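PDB 6GUO: siderophore enterobactin esterase from Emericella nidulans, which hydrolyses the ester bonds of the bacterial xenosiderophore enterobactin, releasing its iron inside the fungal cell, but does not hydrolyse triacetylfusarinine C. Local coordinates for residues A131-L135 / F170-A174; R158-H164 / F182-A188; L175-S180 / F213-P218. Residue numbers count along the deposited sequence, not the author numbering.

The three contacts are built around one beta-alpha-beta unit of the alpha/beta-hydrolase fold: strand 156-164, helix 166-177 and strand 184-188. Contact 2 pairs the strands near the chain's centre; contact 1, centred about 11 Å away, packs the start of helix 131-150 on the connecting helix; contact 3, centred about 13 Å from both, covers that helix's end. Tyr185 links them: its CD1 lies 3.5 Å from Ala171 O and its OH 2.7 Å from Pro179 O, a probable hydrogen bond. At the turn from strand 156-164 into the helix, Gly163, Ser165 and Gly167 fit the expected GxSxG nucleophile elbow; the His164 side chain of contact 2 lies about 4 Å from a bound triethylene glycol, probably from the crystallisation liquor.

Contact 1: residues A131-L135 / F170-A174; sequences ADEFL and FALHA
Two helices of the alpha/beta-hydrolase fold, packed over the central sheet, meet here at a steep angle. Residues 131-135 open helix 131-150 and residues 170-174 lie within helix 166-177, which follows the probable nucleophile elbow; all ten residues have helical phi/psi. The short axes approach to 10.7 Å and cross at -77°, with Ala131 CA 6.7 Å from Phe170 CA and Leu135 CA 7.3 Å from Ala174 CA. About 323 Å² is buried.

Phe170, chi1 t and chi2 82°, points its ring at the other helix and buries the most surface of any residue here. Its CE1 comes within 3.4 Å of Ala131 O, at the ring edge, while that same oxygen accepts the helical bond from Leu135 N (2.8 Å). Phe170 CD1 lies 3.8 Å from Ala131 CB, and its CZ reaches both Leu135 CB (3.9 Å) and Phe134 CD2 (3.7 Å). The Phe134 and Phe170 rings meet obliquely, centroids 5.4 Å apart and planes at 54°; both also touch Val58 of the sheet and Leu106. Ala171 and Leu172 face other parts of the fold, Leu172 resting on Ala187 of strand 184-188.

One turn after Phe170, His173 (chi1 t, chi2 71°) extends toward Asp132, with CD2 4.0 Å from Ala131 CB. Asp132, although its CA-to-CB bond points away, turns back through chi1 m, and OD1 accepts an almost linear hydrogen bond (175°) from His173 NE2 at 2.6 Å. His173 ND1 is hydrogen-bonded to Glu202, so the imidazole bridges two carboxylates. Ala174 receives Leu135, whose t,p rotamer brings CD2 to 3.6 Å from Ala174 CB.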
# COMPACT_ATOMS: atom_id res chain seq x y z
N ALA A 131 -3.26 20.19 17.93
CA ALA A 131 -3.55 18.75 18.07
C ALA A 131 -4.67 18.43 19.04
O ALA A 131 -5.45 17.51 18.78
CB ALA A 131 -2.30 17.98 18.45
N ASP A 132 -4.77 19.17 20.14
CA ASP A 132 -5.87 18.95 21.09
C ASP A 132 -7.22 19.29 20.47
O ASP A 132 -8.19 18.57 20.68
CB ASP A 132 -5.65 19.73 22.39
CG ASP A 132 -4.50 19.17 23.21
OD1 ASP A 132 -4.21 17.96 23.11
OD2 ASP A 132 -3.89 19.95 23.98
N GLU A 133 -7.27 20.37 19.69
CA GLU A 133 -8.48 20.75 18.94
C GLU A 133 -8.86 19.68 17.91
O GLU A 133 -10.03 19.31 17.79
CB GLU A 133 -8.28 22.09 18.22
CG GLU A 133 -8.17 23.29 19.16
CD GLU A 133 -7.79 24.58 18.45
OE1 GLU A 133 -7.83 24.63 17.20
OE2 GLU A 133 -7.47 25.56 19.15
N PHE A 134 -7.86 19.18 17.19
CA PHE A 134 -8.07 18.15 16.17
C PHE A 134 -8.52 16.82 16.76
O PHE A 134 -9.41 16.15 16.24
CB PHE A 134 -6.78 17.97 15.36
CG PHE A 134 -6.97 17.21 14.07
CD1 PHE A 134 -8.03 17.49 13.21
CD2 PHE A 134 -6.06 16.22 13.70
CE1 PHE A 134 -8.19 16.80 12.03
CE2 PHE A 134 -6.21 15.53 12.51
CZ PHE A 134 -7.28 15.81 11.67
N LEU A 135 -7.92 16.45 17.87
CA LEU A 135 -8.27 15.22 18.57
C LEU A 135 -9.70 15.28 19.12
O LEU A 135 -10.44 14.30 19.06
CB LEU A 135 -7.26 14.99 19.69
CG LEU A 135 -7.27 13.69 20.48
CD1 LEU A 135 -7.60 12.48 19.62
CD2 LEU A 135 -5.90 13.50 21.12
N PHE A 170 1.26 12.95 16.45
CA PHE A 170 -0.14 13.11 16.85
C PHE A 170 -0.69 11.87 17.55
O PHE A 170 -1.32 11.98 18.60
CB PHE A 170 -1.00 13.47 15.63
CG PHE A 170 -2.46 13.64 15.93
CD1 PHE A 170 -2.94 14.84 16.46
CD2 PHE A 170 -3.36 12.60 15.69
CE1 PHE A 170 -4.29 14.99 16.74
CE2 PHE A 170 -4.71 12.76 15.97
CZ PHE A 170 -5.18 13.96 16.50
N ALA A 171 -0.45 10.70 16.97
CA ALA A 171 -0.83 9.42 17.58
C ALA A 171 -0.23 9.24 18.97
O ALA A 171 -0.94 8.84 19.91
CB ALA A 171 -0.44 8.26 16.68
N LEU A 172 1.06 9.54 19.12
CA LEU A 172 1.73 9.48 20.42
C LEU A 172 1.13 10.47 21.42
O LEU A 172 0.87 10.11 22.58
CB LEU A 172 3.23 9.72 20.27
CG LEU A 172 4.01 8.62 19.53
CD1 LEU A 172 5.48 8.99 19.41
CD2 LEU A 172 3.86 7.26 20.20
N HIS A 173 0.89 11.70 20.97
CA HIS A 173 0.22 12.70 21.81
C HIS A 173 -1.15 12.22 22.32
O HIS A 173 -1.46 12.38 23.50
CB HIS A 173 0.08 14.03 21.06
CG HIS A 173 -0.68 15.07 21.83
ND1 HIS A 173 -0.16 15.68 22.95
CD2 HIS A 173 -1.92 15.57 21.67
CE1 HIS A 173 -1.05 16.53 23.43
NE2 HIS A 173 -2.13 16.48 22.67
N ALA A 174 -1.95 11.62 21.43
CA ALA A 174 -3.24 11.05 21.81
C ALA A 174 -3.06 9.97 22.88
O ALA A 174 -3.70 10.03 23.93
CB ALA A 174 -3.95 10.48 20.59

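Contact 2: residues R158-H164 / F182-A188; sequences RTALFGH and FDVYLAA
Residues 158-164 of strand 156-164 and strand 184-188 run parallel in the central sheet, forming a beta-alpha-beta crossover through helix 166-177. Both are extended (beta phi/psi); Asp183, at -75/-38, lies in the loop before strand 184-188. The axes lie 4.7 Å apart at 13°; Ala160 pairs with Val184, Phe162 with Leu186 and His164 with Ala188, each CA-CA 4.5 Å.

Backbone hydrogen bonds are Val184 N-Thr159 O (3.1 Å), Leu161 N-Val184 O (2.9 Å), Leu186 N-Leu161 O (2.7 Å), Gly163 N-Leu186 O (3.1 Å) and Ala188 N-Gly163 O (2.9 Å). Before the ladder, Asp183 OD2 accepts from Thr159 N at 2.9 Å.

Phe162 (chi1 t) sets CD1 3.5 Å from Leu186 CB and CZ 3.6 Å from Ala188 CB. On the Leu161 face, Phe182 (chi1 m) folds back for a CH-pi contact, Leu161 CB 3.7 Å from its ring centroid.

Gly163, opening the probable GxSxG elbow, bonds through N and O; His164 CA adds a CA-H...O contact to Ala188 O (3.1 Å). Backbone bonds thus set the register; apolar contacts fill both faces.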
# COMPACT_ATOMS: atom_id res chain seq x y z
N ARG A 158 -13.23 -2.61 18.05
CA ARG A 158 -11.89 -2.10 18.29
C ARG A 158 -11.68 -0.89 17.40
O ARG A 158 -12.06 -0.92 16.24
CB ARG A 158 -10.86 -3.19 17.96
CG ARG A 158 -9.47 -2.92 18.51
CD ARG A 158 -8.57 -4.13 18.37
NE ARG A 158 -8.70 -5.09 19.48
CZ ARG A 158 -9.33 -6.27 19.45
NH1 ARG A 158 -9.35 -7.01 20.55
NH2 ARG A 158 -9.93 -6.73 18.36
N THR A 159 -11.10 0.18 17.95
CA THR A 159 -10.76 1.38 17.18
C THR A 159 -9.26 1.60 17.18
O THR A 159 -8.58 1.34 18.18
CB THR A 159 -11.47 2.64 17.72
OG1 THR A 159 -11.07 2.88 19.07
CG2 THR A 159 -12.98 2.47 17.64
N ALA A 160 -8.75 2.09 16.05
CA ALA A 160 -7.33 2.36 15.90
C ALA A 160 -7.10 3.74 15.30
O ALA A 160 -7.93 4.23 14.52
CB ALA A 160 -6.68 1.30 15.03
N LEU A 161 -5.98 4.34 15.67
CA LEU A 161 -5.49 5.59 15.08
C LEU A 161 -4.14 5.33 14.44
O LEU A 161 -3.21 4.87 15.12
CB LEU A 161 -5.34 6.67 16.15
CG LEU A 161 -4.77 8.03 15.71
CD1 LEU A 161 -5.67 8.72 14.69
CD2 LEU A 161 -4.56 8.91 16.93
N PHE A 162 -4.02 5.64 13.15
CA PHE A 162 -2.74 5.59 12.44
C PHE A 162 -2.35 6.98 11.97
O PHE A 162 -3.17 7.72 11.44
CB PHE A 162 -2.82 4.67 11.22
CG PHE A 162 -1.55 4.61 10.42
CD1 PHE A 162 -0.66 3.56 10.57
CD2 PHE A 162 -1.23 5.62 9.50
CE1 PHE A 162 0.51 3.51 9.83
CE2 PHE A 162 -0.06 5.57 8.76
CZ PHE A 162 0.82 4.51 8.94
N GLY A 163 -1.07 7.31 12.16
CA GLY A 163 -0.47 8.50 11.58
C GLY A 163 1.01 8.27 11.28
O GLY A 163 1.66 7.47 11.95
N HIS A 164 1.50 8.96 10.25
CA HIS A 164 2.91 8.93 9.84
C HIS A 164 3.53 10.32 9.99
O HIS A 164 2.88 11.33 9.70
CB HIS A 164 3.03 8.46 8.39
CG HIS A 164 4.43 8.53 7.85
ND1 HIS A 164 4.91 9.63 7.17
CD2 HIS A 164 5.44 7.63 7.87
CE1 HIS A 164 6.16 9.40 6.81
NE2 HIS A 164 6.50 8.20 7.22
N PHE A 182 -8.42 5.81 21.69
CA PHE A 182 -8.42 4.68 20.77
C PHE A 182 -7.88 3.45 21.50
O PHE A 182 -7.14 3.58 22.47
CB PHE A 182 -7.54 4.98 19.54
CG PHE A 182 -8.01 6.17 18.75
CD1 PHE A 182 -8.90 6.01 17.70
CD2 PHE A 182 -7.59 7.45 19.09
CE1 PHE A 182 -9.35 7.11 16.98
CE2 PHE A 182 -8.04 8.55 18.38
CZ PHE A 182 -8.92 8.39 17.33
N ASP A 183 -8.25 2.27 21.02
CA ASP A 183 -7.73 1.01 21.58
C ASP A 183 -6.29 0.76 21.15
O ASP A 183 -5.47 0.28 21.94
CB ASP A 183 -8.61 -0.16 21.15
CG ASP A 183 -10.03 -0.03 21.64
OD1 ASP A 183 -10.21 0.07 22.87
OD2 ASP A 183 -10.96 0.00 20.81
N VAL A 184 -6.00 1.12 19.90
CA VAL A 184 -4.72 0.84 19.25
C VAL A 184 -4.18 2.11 18.61
O VAL A 184 -4.92 2.83 17.95
CB VAL A 184 -4.89 -0.25 18.17
CG1 VAL A 184 -3.55 -0.59 17.52
CG2 VAL A 184 -5.53 -1.49 18.77
N TYR A 185 -2.89 2.37 18.82
CA TYR A 185 -2.20 3.51 18.24
C TYR A 185 -1.09 2.99 17.35
O TYR A 185 -0.30 2.14 17.76
CB TYR A 185 -1.62 4.41 19.33
CG TYR A 185 -2.68 4.92 20.27
CD1 TYR A 185 -3.22 6.19 20.11
CD2 TYR A 185 -3.17 4.12 21.30
CE1 TYR A 185 -4.20 6.66 20.97
CE2 TYR A 185 -4.15 4.58 22.16
CZ TYR A 185 -4.66 5.85 21.98
OH TYR A 185 -5.64 6.31 22.83
N LEU A 186 -1.06 3.48 16.12
CA LEU A 186 -0.09 3.07 15.13
C LEU A 186 0.67 4.34 14.76
O LEU A 186 0.17 5.18 14.01
CB LEU A 186 -0.79 2.44 13.93
CG LEU A 186 -1.74 1.28 14.26
CD1 LEU A 186 -2.59 0.94 13.05
CD2 LEU A 186 -0.96 0.06 14.73
N ALA A 187 1.86 4.49 15.34
CA ALA A 187 2.70 5.67 15.16
C ALA A 187 3.86 5.30 14.24
O ALA A 187 4.85 4.71 14.67
CB ALA A 187 3.21 6.16 16.50
N ALA A 188 3.73 5.67 12.97
CA ALA A 188 4.71 5.34 11.94
C ALA A 188 5.66 6.51 11.73
O ALA A 188 5.23 7.64 11.49
CB ALA A 188 3.99 4.99 10.64

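Contact 3: residues L175-S180 / F213-P218; sequences LFTKPS and FSSAHP
Where helix 166-177 of the alpha/beta-hydrolase fold ends, its last turn and the following loop fit against the bend 213-218 leading into strand 219-225. The helix runs to Thr177; Lys178, at phi/psi -142/66, leaves it and turns the chain so that Pro179 becomes the central bump, burying 71 Å² against the other segment. The bend curves around that proline: Pro179 CD lies 3.5 Å from Phe213 CD1, its CB 3.9 Å from Ala216 CB and 4.4 Å from Pro218 CG.

Phe213, chi1 m, sends its ring past Pro179 to the end of the helix, where CE1 approaches Thr177 O at 3.4 Å and CZ approaches Phe176 O at 3.8 Å. Deeper in, the t,p rotamer of Leu175 brings CD1 to 3.5 Å from Pro218 CB; both residues also touch Tyr185 of strand 184-188, whose hydroxyl is hydrogen-bonded to Pro179 O. The fit thus spans from the sheet outward to the surface, where Ser214 and Ser215 are poorly ordered.

At this outer edge the backbones come closest, Ser180 CA 5.3 Å from Ala216 CA. Ser180, chi1 m, places OG 3.5 Å from Ala216 CB and gives a weak hydrogen bond from OG to Ser215 O at 3.1 Å.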
# COMPACT_ATOMS: atom_id res chain seq x y z
N LEU A 175 -2.17 9.01 22.62
CA LEU A 175 -1.85 7.96 23.60
C LEU A 175 -1.45 8.50 24.98
O LEU A 175 -1.99 8.07 26.00
CB LEU A 175 -0.73 7.04 23.07
CG LEU A 175 -0.11 6.02 24.02
CD1 LEU A 175 -1.16 5.06 24.55
CD2 LEU A 175 1.01 5.25 23.34
N PHE A 176 -0.53 9.46 25.01
CA PHE A 176 0.06 9.91 26.28
C PHE A 176 -0.85 10.82 27.09
O PHE A 176 -0.75 10.82 28.31
CB PHE A 176 1.43 10.58 26.05
CG PHE A 176 2.46 9.68 25.41
CD1 PHE A 176 2.53 8.32 25.71
CD2 PHE A 176 3.39 10.21 24.52
CE1 PHE A 176 3.48 7.51 25.11
CE2 PHE A 176 4.34 9.40 23.92
CZ PHE A 176 4.39 8.05 24.22
N THR A 177 -1.72 11.58 26.43
CA THR A 177 -2.61 12.53 27.13
C THR A 177 -4.07 12.07 27.25
O THR A 177 -4.76 12.50 28.18
CB THR A 177 -2.57 13.92 26.45
OG1 THR A 177 -3.12 13.84 25.14
CG2 THR A 177 -1.14 14.44 26.38
N LYS A 178 -4.53 11.23 26.33
CA LYS A 178 -5.90 10.73 26.35
C LYS A 178 -5.90 9.25 25.90
O LYS A 178 -6.45 8.92 24.85
CB LYS A 178 -6.80 11.63 25.48
CG LYS A 178 -8.29 11.57 25.81
CD LYS A 178 -9.06 12.77 25.25
CE LYS A 178 -9.43 12.59 23.78
NZ LYS A 178 -10.20 13.75 23.24
N PRO A 179 -5.27 8.36 26.70
CA PRO A 179 -5.04 6.97 26.28
C PRO A 179 -6.29 6.14 25.94
O PRO A 179 -6.18 5.18 25.18
CB PRO A 179 -4.29 6.34 27.47
CG PRO A 179 -4.52 7.26 28.62
CD PRO A 179 -4.68 8.62 28.03
N SER A 180 -7.45 6.51 26.48
CA SER A 180 -8.71 5.84 26.14
C SER A 180 -9.33 6.26 24.79
O SER A 180 -10.33 5.67 24.38
CB SER A 180 -9.74 6.04 27.25
OG SER A 180 -9.26 5.50 28.46
N PHE A 213 -5.26 7.92 34.47
CA PHE A 213 -5.47 7.03 33.32
C PHE A 213 -5.65 5.57 33.75
O PHE A 213 -5.15 4.65 33.09
CB PHE A 213 -4.28 7.13 32.35
CG PHE A 213 -3.89 8.53 31.98
CD1 PHE A 213 -4.80 9.40 31.39
CD2 PHE A 213 -2.58 8.98 32.19
CE1 PHE A 213 -4.43 10.69 31.03
CE2 PHE A 213 -2.21 10.27 31.84
CZ PHE A 213 -3.13 11.13 31.25
N SER A 214 -6.38 5.34 34.84
CA SER A 214 -6.50 4.01 35.45
C SER A 214 -7.21 3.00 34.55
O SER A 214 -6.74 1.86 34.41
CB SER A 214 -7.23 4.09 36.80
OG SER A 214 -8.57 4.52 36.64
N SER A 215 -8.31 3.41 33.94
CA SER A 215 -9.07 2.57 33.02
C SER A 215 -8.66 2.83 31.56
O SER A 215 -9.39 3.48 30.80
CB SER A 215 -10.58 2.78 33.21
OG SER A 215 -11.33 1.88 32.41
N ALA A 216 -7.48 2.34 31.20
CA ALA A 216 -7.01 2.35 29.82
C ALA A 216 -5.97 1.25 29.65
O ALA A 216 -5.08 1.12 30.49
CB ALA A 216 -6.42 3.70 29.45
N HIS A 217 -6.09 0.47 28.58
CA HIS A 217 -5.17 -0.64 28.28
C HIS A 217 -4.71 -0.52 26.83
O HIS A 217 -4.98 -1.40 26.01
CB HIS A 217 -5.86 -1.99 28.52
CG HIS A 217 -6.69 -2.04 29.76
ND1 HIS A 217 -7.95 -1.48 29.82
CD2 HIS A 217 -6.45 -2.56 30.98
CE1 HIS A 217 -8.45 -1.66 31.03
NE2 HIS A 217 -7.56 -2.32 31.76
N PRO A 218 -4.01 0.58 26.51
CA PRO A 218 -3.69 0.85 25.11
C PRO A 218 -2.64 -0.08 24.51
O PRO A 218 -1.84 -0.68 25.22
CB PRO A 218 -3.17 2.28 25.14
CG PRO A 218 -2.58 2.42 26.50
CD PRO A 218 -3.47 1.62 27.40